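Local coordinates for PHD-type domain-containing protein (Chaetomium thermophilum, PDB 6VHF) that joins the H3K4 methyltransferase complex COMPASS as Cfp1, through an RbBP5-interacting domain that holds a single zinc ion, at residues S21-L26 / Q71-L76; Q32-A37 / A143-T148; A43-G48 / I52-C57; F75-Q80 / A157-E162. All coordinates share one frame; numbering follows the deposited sequence.

Contact 1: residues S21-L26 / Q71-L76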
loop_
_atom_site.group_PDB
_atom_site.type_symbol
_atom_site.label_atom_id
_atom_site.label_comp_id
_atom_site.label_asym_id
_atom_site.label_seq_id
_atom_site.Cartn_x
_atom_site.Cartn_y
_atom_site.Cartn_z
ATOM N N SER A 21 -7.367 -8.054 -0.357
ATOM C CA SER A 21 -6.552 -8.586 0.732
ATOM C C SER A 21 -5.094 -8.737 0.315
ATOM O O SER A 21 -4.183 -8.432 1.104
ATOM C CB SER A 21 -7.111 -9.916 1.214
ATOM O OG SER A 21 -8.386 -9.686 1.762
ATOM N N GLU A 22 -4.858 -9.197 -0.920
ATOM C CA GLU A 22 -3.499 -9.259 -1.448
ATOM C C GLU A 22 -2.885 -7.865 -1.572
ATOM O O GLU A 22 -1.693 -7.676 -1.303
ATOM C CB GLU A 22 -3.506 -9.980 -2.795
ATOM C CG GLU A 22 -3.783 -11.482 -2.673
ATOM C CD GLU A 22 -4.472 -12.084 -3.900
ATOM O OE1 GLU A 22 -5.101 -13.156 -3.748
ATOM O OE2 GLU A 22 -4.390 -11.498 -5.013
ATOM N N GLN A 23 -3.682 -6.866 -1.955
ATOM C CA GLN A 23 -3.136 -5.510 -1.983
ATOM C C GLN A 23 -2.758 -5.029 -0.577
ATOM O O GLN A 23 -1.764 -4.306 -0.402
ATOM C CB GLN A 23 -4.132 -4.551 -2.633
ATOM C CG GLN A 23 -3.577 -3.142 -2.922
ATOM C CD GLN A 23 -2.326 -3.149 -3.810
ATOM O OE1 GLN A 23 -1.995 -4.154 -4.428
ATOM N NE2 GLN A 23 -1.625 -2.023 -3.861
ATOM N N ILE A 24 -3.539 -5.406 0.438
ATOM C CA ILE A 24 -3.203 -4.995 1.797
ATOM C C ILE A 24 -1.904 -5.653 2.238
ATOM O O ILE A 24 -1.051 -5.005 2.866
ATOM C CB ILE A 24 -4.360 -5.307 2.756
ATOM C CG1 ILE A 24 -5.480 -4.262 2.598
ATOM C CG2 ILE A 24 -3.858 -5.376 4.189
ATOM C CD1 ILE A 24 -6.793 -4.577 3.348
ATOM N N ALA A 25 -1.732 -6.941 1.913
ATOM C CA ALA A 25 -0.463 -7.621 2.170
ATOM C C ALA A 25 0.703 -6.887 1.514
ATOM O O ALA A 25 1.749 -6.658 2.150
ATOM C CB ALA A 25 -0.525 -9.067 1.671
ATOM N N LEU A 26 0.542 -6.506 0.243
ATOM C CA LEU A 26 1.582 -5.723 -0.417
ATOM C C LEU A 26 1.887 -4.461 0.378
ATOM O O LEU A 26 3.054 -4.111 0.556
ATOM C CB LEU A 26 1.172 -5.370 -1.847
ATOM C CG LEU A 26 2.136 -4.465 -2.616
ATOM C CD1 LEU A 26 3.578 -4.991 -2.511
ATOM C CD2 LEU A 26 1.735 -4.302 -4.074
ATOM N N GLN A 71 -0.650 3.670 -6.338
ATOM C CA GLN A 71 -1.563 3.923 -7.444
ATOM C C GLN A 71 -2.472 2.725 -7.668
ATOM O O GLN A 71 -3.674 2.887 -7.907
ATOM C CB GLN A 71 -0.780 4.266 -8.713
ATOM C CG GLN A 71 -1.637 4.896 -9.808
ATOM C CD GLN A 71 -2.074 6.320 -9.477
ATOM O OE1 GLN A 71 -1.360 7.061 -8.794
ATOM N NE2 GLN A 71 -3.256 6.705 -9.956
ATOM N N PHE A 72 -1.915 1.514 -7.564
ATOM C CA PHE A 72 -2.721 0.303 -7.666
ATOM C C PHE A 72 -3.792 0.244 -6.585
ATOM O O PHE A 72 -4.883 -0.291 -6.824
ATOM C CB PHE A 72 -1.820 -0.927 -7.583
ATOM C CG PHE A 72 -2.440 -2.163 -8.149
ATOM C CD1 PHE A 72 -3.336 -2.080 -9.202
ATOM C CD2 PHE A 72 -2.139 -3.410 -7.628
ATOM C CE1 PHE A 72 -3.916 -3.221 -9.732
ATOM C CE2 PHE A 72 -2.715 -4.556 -8.151
ATOM C CZ PHE A 72 -3.607 -4.462 -9.204
ATOM N N SER A 73 -3.504 0.779 -5.391
ATOM C CA SER A 73 -4.527 0.841 -4.350
ATOM C C SER A 73 -5.676 1.731 -4.783
ATOM O O SER A 73 -6.848 1.382 -4.582
ATOM C CB SER A 73 -3.947 1.347 -3.034
ATOM O OG SER A 73 -3.064 0.394 -2.472
ATOM N N LEU A 74 -5.354 2.880 -5.386
ATOM C CA LEU A 74 -6.385 3.763 -5.924
ATOM C C LEU A 74 -7.202 3.075 -7.024
ATOM O O LEU A 74 -8.426 3.219 -7.076
ATOM C CB LEU A 74 -5.736 5.054 -6.433
ATOM C CG LEU A 74 -4.886 5.789 -5.396
ATOM C CD1 LEU A 74 -4.090 6.926 -5.994
ATOM C CD2 LEU A 74 -5.783 6.317 -4.310
ATOM N N PHE A 75 -6.541 2.322 -7.907
ATOM C CA PHE A 75 -7.254 1.539 -8.918
ATOM C C PHE A 75 -8.279 0.611 -8.275
ATOM O O PHE A 75 -9.461 0.638 -8.627
ATOM C CB PHE A 75 -6.246 0.746 -9.759
ATOM C CG PHE A 75 -6.858 -0.084 -10.872
ATOM C CD1 PHE A 75 -7.582 -1.250 -10.601
ATOM C CD2 PHE A 75 -6.686 0.296 -12.199
ATOM C CE1 PHE A 75 -8.126 -2.012 -11.627
ATOM C CE2 PHE A 75 -7.227 -0.459 -13.228
ATOM C CZ PHE A 75 -7.950 -1.615 -12.939
ATOM N N LEU A 76 -7.840 -0.215 -7.321
ATOM C CA LEU A 76 -8.732 -1.167 -6.673
ATOM C C LEU A 76 -9.803 -0.493 -5.825
ATOM O O LEU A 76 -10.694 -1.183 -5.329
ATOM C CB LEU A 76 -7.926 -2.152 -5.813
ATOM C CG LEU A 76 -6.916 -3.060 -6.533
ATOM C CD1 LEU A 76 -6.114 -3.886 -5.544
ATOM C CD2 LEU A 76 -7.591 -3.974 -7.546
#

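Contact 2: residues Q32-A37 / A143-T148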
loop_
_atom_site.group_PDB
_atom_site.type_symbol
_atom_site.label_atom_id
_atom_site.label_comp_id
_atom_site.label_asym_id
_atom_site.label_seq_id
_atom_site.Cartn_x
_atom_site.Cartn_y
_atom_site.Cartn_z
ATOM N N GLN A 32 7.321 -2.429 5.656
ATOM C CA GLN A 32 8.627 -2.967 6.033
ATOM C C GLN A 32 9.738 -2.318 5.224
ATOM O O GLN A 32 10.797 -1.972 5.773
ATOM C CB GLN A 32 8.676 -4.477 5.843
ATOM C CG GLN A 32 7.630 -5.262 6.610
ATOM C CD GLN A 32 7.906 -6.748 6.529
ATOM O OE1 GLN A 32 7.424 -7.429 5.631
ATOM N NE2 GLN A 32 8.714 -7.252 7.450
ATOM N N LEU A 33 9.523 -2.159 3.918
ATOM C CA LEU A 33 10.510 -1.488 3.077
ATOM C C LEU A 33 10.827 -0.097 3.612
ATOM O O LEU A 33 11.996 0.291 3.721
ATOM C CB LEU A 33 9.988 -1.408 1.645
ATOM C CG LEU A 33 10.836 -0.656 0.628
ATOM C CD1 LEU A 33 12.182 -1.351 0.447
ATOM C CD2 LEU A 33 10.087 -0.532 -0.710
ATOM N N ILE A 34 9.792 0.667 3.963
ATOM C CA ILE A 34 10.001 1.992 4.536
ATOM C C ILE A 34 10.788 1.889 5.837
ATOM O O ILE A 34 11.723 2.662 6.081
ATOM C CB ILE A 34 8.655 2.696 4.751
ATOM C CG1 ILE A 34 7.928 2.893 3.419
ATOM C CG2 ILE A 34 8.862 4.035 5.421
ATOM C CD1 ILE A 34 6.469 3.327 3.613
ATOM N N GLU A 35 10.420 0.937 6.699
ATOM C CA GLU A 35 11.207 0.710 7.904
ATOM C C GLU A 35 12.655 0.356 7.566
ATOM O O GLU A 35 13.583 0.857 8.204
ATOM C CB GLU A 35 10.573 -0.394 8.751
ATOM C CG GLU A 35 10.562 -0.099 10.238
ATOM C CD GLU A 35 9.783 -1.140 11.053
ATOM O OE1 GLU A 35 10.432 -1.885 11.834
ATOM O OE2 GLU A 35 8.530 -1.212 10.910
ATOM N N LEU A 36 12.874 -0.526 6.586
ATOM C CA LEU A 36 14.249 -0.874 6.236
ATOM C C LEU A 36 15.022 0.358 5.763
ATOM O O LEU A 36 16.204 0.527 6.099
ATOM C CB LEU A 36 14.271 -1.980 5.182
ATOM C CG LEU A 36 15.587 -2.212 4.428
ATOM C CD1 LEU A 36 16.701 -2.630 5.373
ATOM C CD2 LEU A 36 15.420 -3.243 3.335
ATOM N N ALA A 37 14.356 1.245 5.019
ATOM C CA ALA A 37 15.005 2.454 4.528
ATOM C C ALA A 37 15.372 3.375 5.682
ATOM O O ALA A 37 16.504 3.873 5.749
ATOM C CB ALA A 37 14.093 3.173 3.530
ATOM N N ALA A 143 7.792 9.873 7.276
ATOM C CA ALA A 143 6.462 9.995 7.856
ATOM C C ALA A 143 5.373 10.064 6.796
ATOM O O ALA A 143 4.264 9.559 7.021
ATOM C CB ALA A 143 6.395 11.221 8.764
ATOM N N LEU A 144 5.656 10.653 5.638
ATOM C CA LEU A 144 4.600 10.790 4.649
ATOM C C LEU A 144 4.279 9.465 3.959
ATOM O O LEU A 144 3.105 9.118 3.811
ATOM C CB LEU A 144 4.969 11.869 3.639
ATOM C CG LEU A 144 5.063 13.253 4.298
ATOM C CD1 LEU A 144 5.102 14.369 3.265
ATOM C CD2 LEU A 144 3.914 13.479 5.268
ATOM N N LEU A 145 5.301 8.717 3.529
ATOM C CA LEU A 145 5.080 7.407 2.920
ATOM C C LEU A 145 4.438 6.436 3.905
ATOM O O LEU A 145 3.592 5.619 3.516
ATOM C CB LEU A 145 6.401 6.822 2.417
ATOM C CG LEU A 145 7.203 7.416 1.256
ATOM C CD1 LEU A 145 8.326 6.456 0.849
ATOM C CD2 LEU A 145 6.293 7.707 0.082
ATOM N N THR A 146 4.868 6.472 5.174
ATOM C CA THR A 146 4.187 5.693 6.202
ATOM C C THR A 146 2.702 6.040 6.253
ATOM O O THR A 146 1.842 5.151 6.299
ATOM C CB THR A 146 4.834 5.930 7.565
ATOM O OG1 THR A 146 6.108 5.276 7.620
ATOM C CG2 THR A 146 3.935 5.414 8.696
ATOM N N LYS A 147 2.388 7.337 6.225
ATOM C CA LYS A 147 1.009 7.799 6.319
ATOM C C LYS A 147 0.194 7.373 5.104
ATOM O O LYS A 147 -0.962 6.946 5.240
ATOM C CB LYS A 147 0.998 9.324 6.480
ATOM C CG LYS A 147 -0.372 9.984 6.473
ATOM C CD LYS A 147 -0.304 11.479 6.809
ATOM C CE LYS A 147 -1.103 12.313 5.800
ATOM N NZ LYS A 147 -2.393 11.647 5.385
ATOM N N THR A 148 0.775 7.466 3.904
ATOM C CA THR A 148 0.046 7.031 2.718
ATOM C C THR A 148 -0.305 5.551 2.797
ATOM O O THR A 148 -1.457 5.161 2.564
ATOM C CB THR A 148 0.866 7.288 1.462
ATOM O OG1 THR A 148 1.258 8.662 1.424
ATOM C CG2 THR A 148 0.031 6.956 0.234
#

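Contact 3: residues A43-G48 / I52-C57. With ZN (zinc ion), chain B.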
loop_
_atom_site.group_PDB
_atom_site.type_symbol
_atom_site.label_atom_id
_atom_site.label_comp_id
_atom_site.label_asym_id
_atom_site.label_seq_id
_atom_site.Cartn_x
_atom_site.Cartn_y
_atom_site.Cartn_z
ATOM N N ALA A 43 21.698 3.802 10.234
ATOM C CA ALA A 43 23.011 3.164 10.322
ATOM C C ALA A 43 24.092 4.000 9.628
ATOM O O ALA A 43 25.208 4.141 10.152
ATOM C CB ALA A 43 22.985 1.756 9.734
ATOM N N ALA A 44 23.790 4.542 8.440
ATOM C CA ALA A 44 24.776 5.350 7.718
ATOM C C ALA A 44 25.175 6.588 8.519
ATOM O O ALA A 44 26.352 6.967 8.550
ATOM C CB ALA A 44 24.220 5.742 6.344
ATOM N N ILE A 45 24.216 7.212 9.205
ATOM C CA ILE A 45 24.549 8.370 10.024
ATOM C C ILE A 45 25.358 7.949 11.251
ATOM O O ILE A 45 26.325 8.623 11.636
ATOM C CB ILE A 45 23.273 9.140 10.397
ATOM C CG1 ILE A 45 22.667 9.755 9.141
ATOM C CG2 ILE A 45 23.578 10.260 11.378
ATOM C CD1 ILE A 45 21.310 10.362 9.364
ATOM N N ALA A 46 25.017 6.807 11.857
ATOM C CA ALA A 46 25.751 6.362 13.041
ATOM C C ALA A 46 27.184 5.938 12.715
ATOM O O ALA A 46 28.050 5.957 13.609
ATOM C CB ALA A 46 25.008 5.212 13.727
ATOM N N ALA A 47 27.459 5.564 11.465
ATOM C CA ALA A 47 28.786 5.061 11.118
ATOM C C ALA A 47 29.838 6.159 11.054
ATOM O O ALA A 47 31.029 5.847 10.938
ATOM C CB ALA A 47 28.736 4.325 9.772
ATOM N N GLY A 48 29.437 7.423 11.127
ATOM C CA GLY A 48 30.400 8.505 11.030
ATOM C C GLY A 48 31.151 8.535 9.714
ATOM O O GLY A 48 32.375 8.698 9.710
ATOM N N ILE A 52 28.333 12.377 5.714
ATOM C CA ILE A 52 27.012 11.782 5.931
ATOM C C ILE A 52 26.582 12.207 7.321
ATOM O O ILE A 52 26.882 11.563 8.331
ATOM C CB ILE A 52 27.030 10.274 5.721
ATOM C CG1 ILE A 52 27.217 10.024 4.232
ATOM C CG2 ILE A 52 25.722 9.622 6.178
ATOM C CD1 ILE A 52 27.693 8.660 3.912
ATOM N N THR A 53 25.906 13.357 7.377
ATOM C CA THR A 53 25.437 14.007 8.585
ATOM C C THR A 53 23.953 13.687 8.800
ATOM O O THR A 53 23.324 12.969 8.013
ATOM C CB THR A 53 25.684 15.520 8.483
ATOM O OG1 THR A 53 24.601 16.137 7.780
ATOM C CG2 THR A 53 26.926 15.791 7.694
ATOM N N LYS A 54 23.375 14.251 9.862
ATOM C CA LYS A 54 21.963 14.096 10.196
ATOM C C LYS A 54 21.043 14.840 9.234
ATOM O O LYS A 54 19.844 14.563 9.219
ATOM C CB LYS A 54 21.690 14.567 11.636
ATOM C CG LYS A 54 22.408 13.793 12.783
ATOM C CD LYS A 54 23.951 13.709 12.656
ATOM C CE LYS A 54 24.622 15.083 12.505
ATOM N NZ LYS A 54 26.078 14.899 12.290
ATOM N N ASP A 55 21.568 15.788 8.459
ATOM C CA ASP A 55 20.821 16.431 7.386
ATOM C C ASP A 55 20.646 15.524 6.178
ATOM O O ASP A 55 19.945 15.909 5.238
ATOM C CB ASP A 55 21.537 17.718 6.937
ATOM C CG ASP A 55 21.837 18.654 8.085
ATOM O OD1 ASP A 55 23.013 19.072 8.226
ATOM O OD2 ASP A 55 20.896 18.988 8.837
ATOM N N ILE A 56 21.303 14.360 6.163
ATOM C CA ILE A 56 21.221 13.457 5.017
ATOM C C ILE A 56 19.774 13.038 4.771
ATOM O O ILE A 56 19.038 12.709 5.710
ATOM C CB ILE A 56 22.133 12.242 5.252
ATOM C CG1 ILE A 56 23.551 12.543 4.781
ATOM C CG2 ILE A 56 21.567 10.978 4.589
ATOM C CD1 ILE A 56 23.645 12.807 3.307
ATOM N N CYS A 57 19.360 13.060 3.499
ATOM C CA CYS A 57 18.005 12.660 3.122
ATOM C C CYS A 57 17.759 11.189 3.439
ATOM O O CYS A 57 16.930 10.853 4.290
ATOM C CB CYS A 57 17.763 12.931 1.640
ATOM S SG CYS A 57 16.126 12.297 1.059
HETATM ZN ZN ZN B . 16.275 13.026 -1.242
HETATM O O HOH W 1 28.053 9.063 8.881
#

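Contact 4: residues F75-Q80 / A157-E162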
loop_
_atom_site.group_PDB
_atom_site.type_symbol
_atom_site.label_atom_id
_atom_site.label_comp_id
_atom_site.label_asym_id
_atom_site.label_seq_id
_atom_site.Cartn_x
_atom_site.Cartn_y
_atom_site.Cartn_z
ATOM N N PHE A 75 -6.541 2.322 -7.907
ATOM C CA PHE A 75 -7.254 1.539 -8.918
ATOM C C PHE A 75 -8.279 0.611 -8.275
ATOM O O PHE A 75 -9.461 0.638 -8.627
ATOM C CB PHE A 75 -6.246 0.746 -9.759
ATOM C CG PHE A 75 -6.858 -0.084 -10.872
ATOM C CD1 PHE A 75 -7.582 -1.250 -10.601
ATOM C CD2 PHE A 75 -6.686 0.296 -12.199
ATOM C CE1 PHE A 75 -8.126 -2.012 -11.627
ATOM C CE2 PHE A 75 -7.227 -0.459 -13.228
ATOM C CZ PHE A 75 -7.950 -1.615 -12.939
ATOM N N LEU A 76 -7.840 -0.215 -7.321
ATOM C CA LEU A 76 -8.732 -1.167 -6.673
ATOM C C LEU A 76 -9.803 -0.493 -5.825
ATOM O O LEU A 76 -10.694 -1.183 -5.329
ATOM C CB LEU A 76 -7.926 -2.152 -5.813
ATOM C CG LEU A 76 -6.916 -3.060 -6.533
ATOM C CD1 LEU A 76 -6.114 -3.886 -5.544
ATOM C CD2 LEU A 76 -7.591 -3.974 -7.546
ATOM N N GLN A 77 -9.761 0.818 -5.649
ATOM C CA GLN A 77 -10.823 1.490 -4.915
ATOM C C GLN A 77 -11.939 1.991 -5.819
ATOM O O GLN A 77 -13.009 2.359 -5.314
ATOM C CB GLN A 77 -10.249 2.645 -4.102
ATOM C CG GLN A 77 -9.515 2.189 -2.850
ATOM C CD GLN A 77 -8.782 3.325 -2.185
ATOM O OE1 GLN A 77 -7.545 3.335 -2.112
ATOM N NE2 GLN A 77 -9.536 4.306 -1.706
ATOM N N SER A 78 -11.699 2.014 -7.193
ATOM C CA SER A 78 -12.623 2.273 -8.291
ATOM C C SER A 78 -13.315 0.977 -8.699
ATOM O O SER A 78 -12.668 -0.076 -8.797
ATOM C CB SER A 78 -11.897 2.837 -9.501
ATOM O OG SER A 78 -11.330 1.791 -10.275
ATOM N N PRO A 79 -14.621 1.053 -8.947
ATOM C CA PRO A 79 -15.365 -0.164 -9.267
ATOM C C PRO A 79 -15.024 -0.718 -10.646
ATOM O O PRO A 79 -15.311 -1.889 -10.900
ATOM C CB PRO A 79 -16.831 0.285 -9.135
ATOM C CG PRO A 79 -16.798 1.750 -9.427
ATOM C CD PRO A 79 -15.466 2.256 -8.946
ATOM N N GLN A 80 -14.353 0.051 -11.516
ATOM C CA GLN A 80 -13.799 -0.486 -12.760
ATOM C C GLN A 80 -12.631 -1.421 -12.476
ATOM O O GLN A 80 -12.047 -1.992 -13.405
ATOM C CB GLN A 80 -13.325 0.618 -13.720
ATOM C CG GLN A 80 -14.264 1.829 -13.925
ATOM C CD GLN A 80 -14.444 2.742 -12.705
ATOM O OE1 GLN A 80 -13.477 3.135 -12.070
ATOM N NE2 GLN A 80 -15.685 3.113 -12.414
ATOM N N ALA A 157 -9.412 -1.919 3.410
ATOM C CA ALA A 157 -10.239 -2.693 4.333
ATOM C C ALA A 157 -11.679 -2.194 4.335
ATOM O O ALA A 157 -12.613 -2.994 4.426
ATOM C CB ALA A 157 -9.656 -2.661 5.753
ATOM N N LEU A 158 -11.877 -0.875 4.251
ATOM C CA LEU A 158 -13.217 -0.319 4.082
ATOM C C LEU A 158 -13.900 -0.898 2.844
ATOM O O LEU A 158 -15.057 -1.333 2.906
ATOM C CB LEU A 158 -13.131 1.199 3.974
ATOM C CG LEU A 158 -14.399 2.046 3.864
ATOM C CD1 LEU A 158 -14.123 3.378 4.545
ATOM C CD2 LEU A 158 -14.830 2.263 2.401
ATOM N N GLN A 159 -13.194 -0.903 1.708
ATOM C CA GLN A 159 -13.733 -1.502 0.489
ATOM C C GLN A 159 -14.153 -2.953 0.710
ATOM O O GLN A 159 -15.212 -3.372 0.239
ATOM C CB GLN A 159 -12.709 -1.417 -0.641
ATOM C CG GLN A 159 -12.383 0.007 -1.081
ATOM C CD GLN A 159 -13.511 0.654 -1.892
ATOM O OE1 GLN A 159 -13.556 0.537 -3.119
ATOM N NE2 GLN A 159 -14.418 1.345 -1.204
ATOM N N ILE A 160 -13.345 -3.738 1.429
ATOM C CA ILE A 160 -13.753 -5.119 1.678
ATOM C C ILE A 160 -15.080 -5.149 2.430
ATOM O O ILE A 160 -15.985 -5.929 2.098
ATOM C CB ILE A 160 -12.648 -5.888 2.428
ATOM C CG1 ILE A 160 -11.535 -6.319 1.468
ATOM C CG2 ILE A 160 -13.227 -7.105 3.149
ATOM C CD1 ILE A 160 -10.176 -6.695 2.197
ATOM N N ARG A 161 -15.231 -4.278 3.435
ATOM C CA ARG A 161 -16.465 -4.270 4.216
ATOM C C ARG A 161 -17.662 -3.870 3.366
ATOM O O ARG A 161 -18.758 -4.418 3.533
ATOM C CB ARG A 161 -16.336 -3.330 5.410
ATOM C CG ARG A 161 -15.401 -3.839 6.496
ATOM C CD ARG A 161 -15.613 -3.032 7.781
ATOM N NE ARG A 161 -15.186 -1.647 7.620
ATOM C CZ ARG A 161 -13.912 -1.276 7.738
ATOM N NH1 ARG A 161 -13.007 -2.204 7.996
ATOM N NH2 ARG A 161 -13.546 0.001 7.581
ATOM N N GLU A 162 -17.489 -2.901 2.467
ATOM C CA GLU A 162 -18.597 -2.548 1.594
ATOM C C GLU A 162 -18.989 -3.734 0.729
ATOM O O GLU A 162 -20.184 -3.988 0.518
ATOM C CB GLU A 162 -18.243 -1.333 0.741
ATOM C CG GLU A 162 -18.146 -0.030 1.540
ATOM C CD GLU A 162 -17.823 1.180 0.675
ATOM O OE1 GLU A 162 -18.284 2.303 1.002
ATOM O OE2 GLU A 162 -17.102 1.002 -0.331
#

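Contact 1: residues S21-L26 / Q71-L76
The amide of Gln-23 and the ring of Phe-72 stand almost upright to each other, their planes 86° apart. The oxygen side of the amide comes nearest to one ring carbon, CD2, at a slant. Gln-23 OE1 is 3.3 Å from Phe-72 CD2 and 3.8 Å from Phe-72 CE2. The nitrogen side of the same amide has a polar partner. Gln-23 NE2 donates to Ser-73 OG over 3.1 Å. The bond is nearly straight at 165°, and the hydroxyl lies close to the amide plane. Ser-73 OG also makes a weak hydrogen bond to Ala-69 O in its own helix.

The stem of Gln-23 is packed too. Leu-76 CD1 sits 3.6 Å from Gln-23 CB, and the methyl also touches Gln-23 CG. Gln-23 CG lies anti to the backbone N (chi1 -171°) and the chain bends at the next bond. This bend carries the amide between Phe-72 and Ser-73 while the stem stays beside Leu-76.

The two segments belong to helices 4-46 and 64-77, which run antiparallel. Their local axes come no closer than 10.7 Å. Helix 141-177 is the third member of the bundle. Its Leu-156 touches Gln-23, Ile-24 and Ser-73.

Gln-23 and Ser-73 are buried, whereas Phe-72 is exposed. The contact therefore places a polar pair in the interior, beside Leu-76 and Leu-156. The hydrogen bond gives one amide proton an acceptor and holds the orientation of the amide.

Contact 2: residues Q32-A37 / A143-T148
Beside the place where Ile-34 meets Leu-145 and Thr-146, one carbonyl oxygen is gripped twice. Leu-144 O accepts the backbone bond from Thr-148 N at 2.9 Å. It also accepts from the hydroxyl, with Thr-148 OG1 at 3.1 Å. This hydroxyl comes from above the carbonyl plane, 40° out of it. Both bonds stay within one helical turn.

Thr-146 handles its hydroxyl in a similar way. Thr-146 OG1 is hydrogen-bonded to Gly-142 O, one turn back. The oxygen therefore has its polar partner at home, and across the contact it meets only a methyl, Ile-34 CG2, at 3.7 Å.

The joint is between helix 4-46 and helix 141-177 of the helical bundle, toward its zinc-bearing end. The side chain of Leu-145 is about 8 Å from that of His-138, a zinc ligand.

Ile-34 carries its segment's share alone, with both branches in use. Its CG1 lies anti to the carbonyl carbon (chi1 -62°) and the chain then runs extended to CD1. That methyl lies by the CB and the carbonyl oxygen of Leu-145. Ile-34 CD1 is 3.7 Å from Leu-145 CB and equally far from Leu-145 O. The CG2 branch turns to Thr-146 instead. No hydrogen bond joins the segments. Leu-63 also covers Ile-34, and Val-66 of helix 64-77 touches Leu-145.

Contact 3: residues A43-G48 / I52-C57
Ile-45 and Ile-52 make the close part of this contact, where the end of helix 4-46 meets the loop that follows it. Ile-45 lays its longer branch on the loop backbone. Ile-45 CG1 is 3.5 Å from Thr-53 O, and Ile-45 CD1 is 3.6 Å from the same oxygen. Ile-52 returns the contact with one methyl. Ile-52 CG2 lies 3.6 Å from Ala-44 O and also touches the Ala-44 methyl.

The outer part is looser. Lys-54 is exposed and uses only its stem here. Its chain bends at chi2 and chi3 (both 55°), which folds the methylenes back over the isoleucine. Lys-54 CD comes to 3.7 Å from Ile-45 CG2. A water fills in where the backbones do not meet directly. It is 2.7 Å from Ala-44 O and 2.8 Å from Ile-52 O, and hydrogen-bonds to both. Gly-48 is the first residue to leave helical backbone angles, with positive phi.

Beyond Ile-52 the loop forms a type I beta turn from Thr-53 to Ile-56. Thr-53 OG1 accepts from Asp-55 N, an ST turn. This leads straight into the non-canonical zinc finger. Cys-57 SG binds the zinc ion at 2.4 Å, and Cys-130, Cys-135 and His-138 complete the site. Asp-55 joins Lys-134, beside Cys-135 in sequence, by a salt bridge and a backbone hydrogen bond, and the Cys-57 backbone bonds to Arg-132.

Contact 4: residues F75-Q80 / A157-E162
Gln-77 and Gln-159 account for nearly all of this contact, and their apolar contact comes from the stems. Gln-77 CG and Gln-159 CG are 4.0 Å apart, and the two side chains cross at about a right angle. Gln-159 points toward helix 64-77. Its chain bends at chi2 (-74°), which brings the head group back over the Gln-77 backbone. Gln-159 CD lies 3.9 Å from Gln-77 O.

The polar approach across the segments is short but unsettled. Gln-77 O and Gln-159 OE1 are modelled 2.9 Å apart. As built, two oxygens face each other. With the amide of Gln-159 turned over this may be a hydrogen bond, so its nature is left open.

The clear hydrogen bonds are local, at the end of helix 64-77. Phe-75 O accepts from Ser-78 N at 3.0 Å. It also accepts from the hydroxyl, with Ser-78 OG at 2.7 Å and lying in the carbonyl plane. The pair holds Ser-78 against the last turn as the chain leaves the helix.

Packing around the contact passes through helix 4-46. Leu-20 touches both Leu-76 and Ile-160, and so lies between the two segments' flanks.

Helices 64-77 and 141-177 thus meet here in a small, partly buried contact made by two glutamines. Their hydrocarbon stems give its secure part, while the polar part stays undecided.

Contact 1 is the most buried and lies near the centre of the chain. Contacts 2 and 4 are partly buried, and contact 3 is at the surface. Contacts 1, 2 and 4 take the three helices in pairs: 4-46 with 64-77, 4-46 with 141-177, and 64-77 with 141-177. Contacts 1 and 4 touch and share Phe-75 and Leu-76. Contacts 3 and 4 lie on opposite sides of the chain's centre, about 40 Å apart between centres. The chemistry differs along the bundle. Contact 1 has a side-chain hydrogen bond, contact 2 rests on isoleucine methyls with no inter-segment hydrogen bond, and contact 3 adds a bridging water and a zinc ligand. Contact 4 rests on two glutamines, its polar approach undecided.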